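PDB 7CPX: lovastatin nonaketide synthase, polyketide synthase component from Aspergillus terreus, which builds the dihydromonacolin L skeleton of the cholesterol-lowering agent lovastatin from nine malonyl-CoA units as an iterative, multidomain homodimeric polyketide synthase. Local coordinates for residues L1644-G1649 with V1692-L1697. The protein carries 2 engineered substitutions. Residues are numbered along the deposited sequence; the frame is centred on the assembly and turned at random.
Sequences LVVVGG and VMLTEL
V1646 pairs with V1692, and V1647 with M1693, in parallel register, both CA-CA separations being 4.7 Å. V1692 N and O both bond to strand 1644-1647, straddling V1646, the pattern of a parallel pair: V1692 N donates to V1645 O and V1692 O accepts from V1647 N, each at 2.9 Å. Both bonds are close to straight, with N-H...O angles of 163° and 166°. A further bond runs from L1694 N to V1647 O where strand 1689-1693 ends, but it is modelled too short for its length to be trusted.

On the face carrying V1646 and V1692, L1644 CD1 comes to 4.2 Å from V1692 CG2, while V1646 CG1 meets L1694 CD1, the two side chains crossing obliquely. Helix 1652-1664 covers this face, with L1658 against V1646 and I1661 against V1692.

The strand order supports a Rossmann-like fold: strand 1644-1647 lies between 1670-1673 and 1689-1693, all parallel, so the chain passes over strand 1644-1647 to reach its other edge. This topology is consistent with the non-catalytic, truncated ketoreductase-like subdomain known in such synthases. The turn after strand 1644-1647 is G1648-G1649, both with positive phi; G1648 CA packs 4.0 Å from T1695 N, backbone against backbone.

On the other face M1693 and V1647 lie side by side. M1693 CG is anti to the carbonyl carbon (chi1 -47°), and bends at the next two torsions bring SD alongside V1647 CG2 and CE to 3.4 Å from V1647 CB. T1723 and W1725 of strand 1720-1728 also touch M1693. T1695 CG2 reaches V1647 CG1 at 3.6 Å, whereas T1695 OG1 donates to E1696 OE2, meeting it from above the carboxylate plane; T1740 OG1 bonds to E1696 OE1.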
loop_
_atom_site.group_PDB
_atom_site.type_symbol
_atom_site.label_atom_id
_atom_site.label_comp_id
_atom_site.label_asym_id
_atom_site.label_seq_id
_atom_site.Cartn_x
_atom_site.Cartn_y
_atom_site.Cartn_z
ATOM N N LEU A 1644 0.657 -53.928 -74.167
ATOM C CA LEU A 1644 -0.586 -53.195 -73.979
ATOM C C LEU A 1644 -1.757 -54.165 -74.014
ATOM O O LEU A 1644 -1.845 -55.012 -74.910
ATOM C CB LEU A 1644 -0.755 -52.114 -75.048
ATOM C CG LEU A 1644 -1.954 -51.186 -74.843
ATOM C CD1 LEU A 1644 -1.590 -49.753 -75.195
ATOM C CD2 LEU A 1644 -3.146 -51.648 -75.666
ATOM N N VAL A 1645 -2.649 -54.039 -73.035
ATOM C CA VAL A 1645 -3.811 -54.908 -72.905
ATOM C C VAL A 1645 -5.042 -54.027 -72.759
ATOM O O VAL A 1645 -5.124 -53.221 -71.826
ATOM C CB VAL A 1645 -3.688 -55.859 -71.702
ATOM C CG1 VAL A 1645 -4.861 -56.822 -71.669
ATOM C CG2 VAL A 1645 -2.365 -56.616 -71.743
ATOM N N VAL A 1646 -6.000 -54.186 -73.664
ATOM C CA VAL A 1646 -7.246 -53.431 -73.637
ATOM C C VAL A 1646 -8.341 -54.333 -73.091
ATOM O O VAL A 1646 -8.483 -55.484 -73.524
ATOM C CB VAL A 1646 -7.613 -52.903 -75.032
ATOM C CG1 VAL A 1646 -8.804 -51.966 -74.936
ATOM C CG2 VAL A 1646 -6.425 -52.201 -75.663
ATOM N N VAL A 1647 -9.101 -53.819 -72.129
ATOM C CA VAL A 1647 -10.188 -54.549 -71.492
ATOM C C VAL A 1647 -11.455 -53.718 -71.621
ATOM O O VAL A 1647 -11.450 -52.519 -71.319
ATOM C CB VAL A 1647 -9.881 -54.850 -70.015
ATOM C CG1 VAL A 1647 -10.911 -55.810 -69.442
ATOM C CG2 VAL A 1647 -8.476 -55.412 -69.867
ATOM N N GLY A 1648 -12.538 -54.357 -72.065
ATOM C CA GLY A 1648 -13.808 -53.691 -72.276
ATOM C C GLY A 1648 -14.234 -53.776 -73.735
ATOM O O GLY A 1648 -14.066 -54.811 -74.385
ATOM N N GLY A 1649 -14.780 -52.673 -74.238
ATOM C CA GLY A 1649 -15.210 -52.615 -75.619
ATOM C C GLY A 1649 -16.529 -53.290 -75.908
ATOM O O GLY A 1649 -16.850 -53.503 -77.080
ATOM N N VAL A 1692 -5.516 -50.606 -70.701
ATOM C CA VAL A 1692 -6.476 -49.587 -71.105
ATOM C C VAL A 1692 -7.854 -50.188 -70.884
ATOM O O VAL A 1692 -8.265 -51.096 -71.617
ATOM C CB VAL A 1692 -6.291 -49.153 -72.564
ATOM C CG1 VAL A 1692 -7.301 -48.077 -72.927
ATOM C CG2 VAL A 1692 -4.872 -48.661 -72.791
ATOM N N MET A 1693 -8.569 -49.690 -69.883
ATOM C CA MET A 1693 -9.787 -50.324 -69.394
ATOM C C MET A 1693 -10.992 -49.512 -69.847
ATOM O O MET A 1693 -11.209 -48.392 -69.374
ATOM C CB MET A 1693 -9.749 -50.443 -67.874
ATOM C CG MET A 1693 -8.441 -51.000 -67.330
ATOM S SD MET A 1693 -8.138 -52.706 -67.818
ATOM C CE MET A 1693 -9.454 -53.538 -66.938
ATOM N N LEU A 1694 -11.771 -50.082 -70.762
ATOM C CA LEU A 1694 -13.054 -49.528 -71.166
ATOM C C LEU A 1694 -14.213 -50.160 -70.407
ATOM O O LEU A 1694 -15.373 -49.926 -70.759
ATOM C CB LEU A 1694 -13.257 -49.713 -72.671
ATOM C CG LEU A 1694 -12.494 -48.758 -73.594
ATOM C CD1 LEU A 1694 -10.998 -48.798 -73.323
ATOM C CD2 LEU A 1694 -12.780 -49.093 -75.050
ATOM N N THR A 1695 -13.919 -50.952 -69.374
ATOM C CA THR A 1695 -14.973 -51.662 -68.657
ATOM C C THR A 1695 -15.974 -50.693 -68.044
ATOM O O THR A 1695 -17.184 -50.939 -68.075
ATOM C CB THR A 1695 -14.361 -52.550 -67.573
ATOM O OG1 THR A 1695 -13.605 -51.744 -66.661
ATOM C CG2 THR A 1695 -13.450 -53.593 -68.196
ATOM N N GLU A 1696 -15.488 -49.588 -67.475
ATOM C CA GLU A 1696 -16.393 -48.629 -66.856
ATOM C C GLU A 1696 -17.351 -48.023 -67.869
ATOM O O GLU A 1696 -18.485 -47.687 -67.509
ATOM C CB GLU A 1696 -15.596 -47.526 -66.158
ATOM C CG GLU A 1696 -14.416 -48.038 -65.353
ATOM C CD GLU A 1696 -14.760 -49.268 -64.539
ATOM O OE1 GLU A 1696 -15.886 -49.337 -64.005
ATOM O OE2 GLU A 1696 -13.903 -50.171 -64.444
ATOM N N LEU A 1697 -16.925 -47.875 -69.125
ATOM C CA LEU A 1697 -17.870 -47.529 -70.179
ATOM C C LEU A 1697 -18.906 -48.629 -70.355
ATOM O O LEU A 1697 -20.087 -48.341 -70.581
ATOM C CB LEU A 1697 -17.126 -47.282 -71.491
ATOM C CG LEU A 1697 -15.898 -46.371 -71.403
ATOM C CD1 LEU A 1697 -15.322 -46.114 -72.784
ATOM C CD2 LEU A 1697 -16.232 -45.060 -70.711
#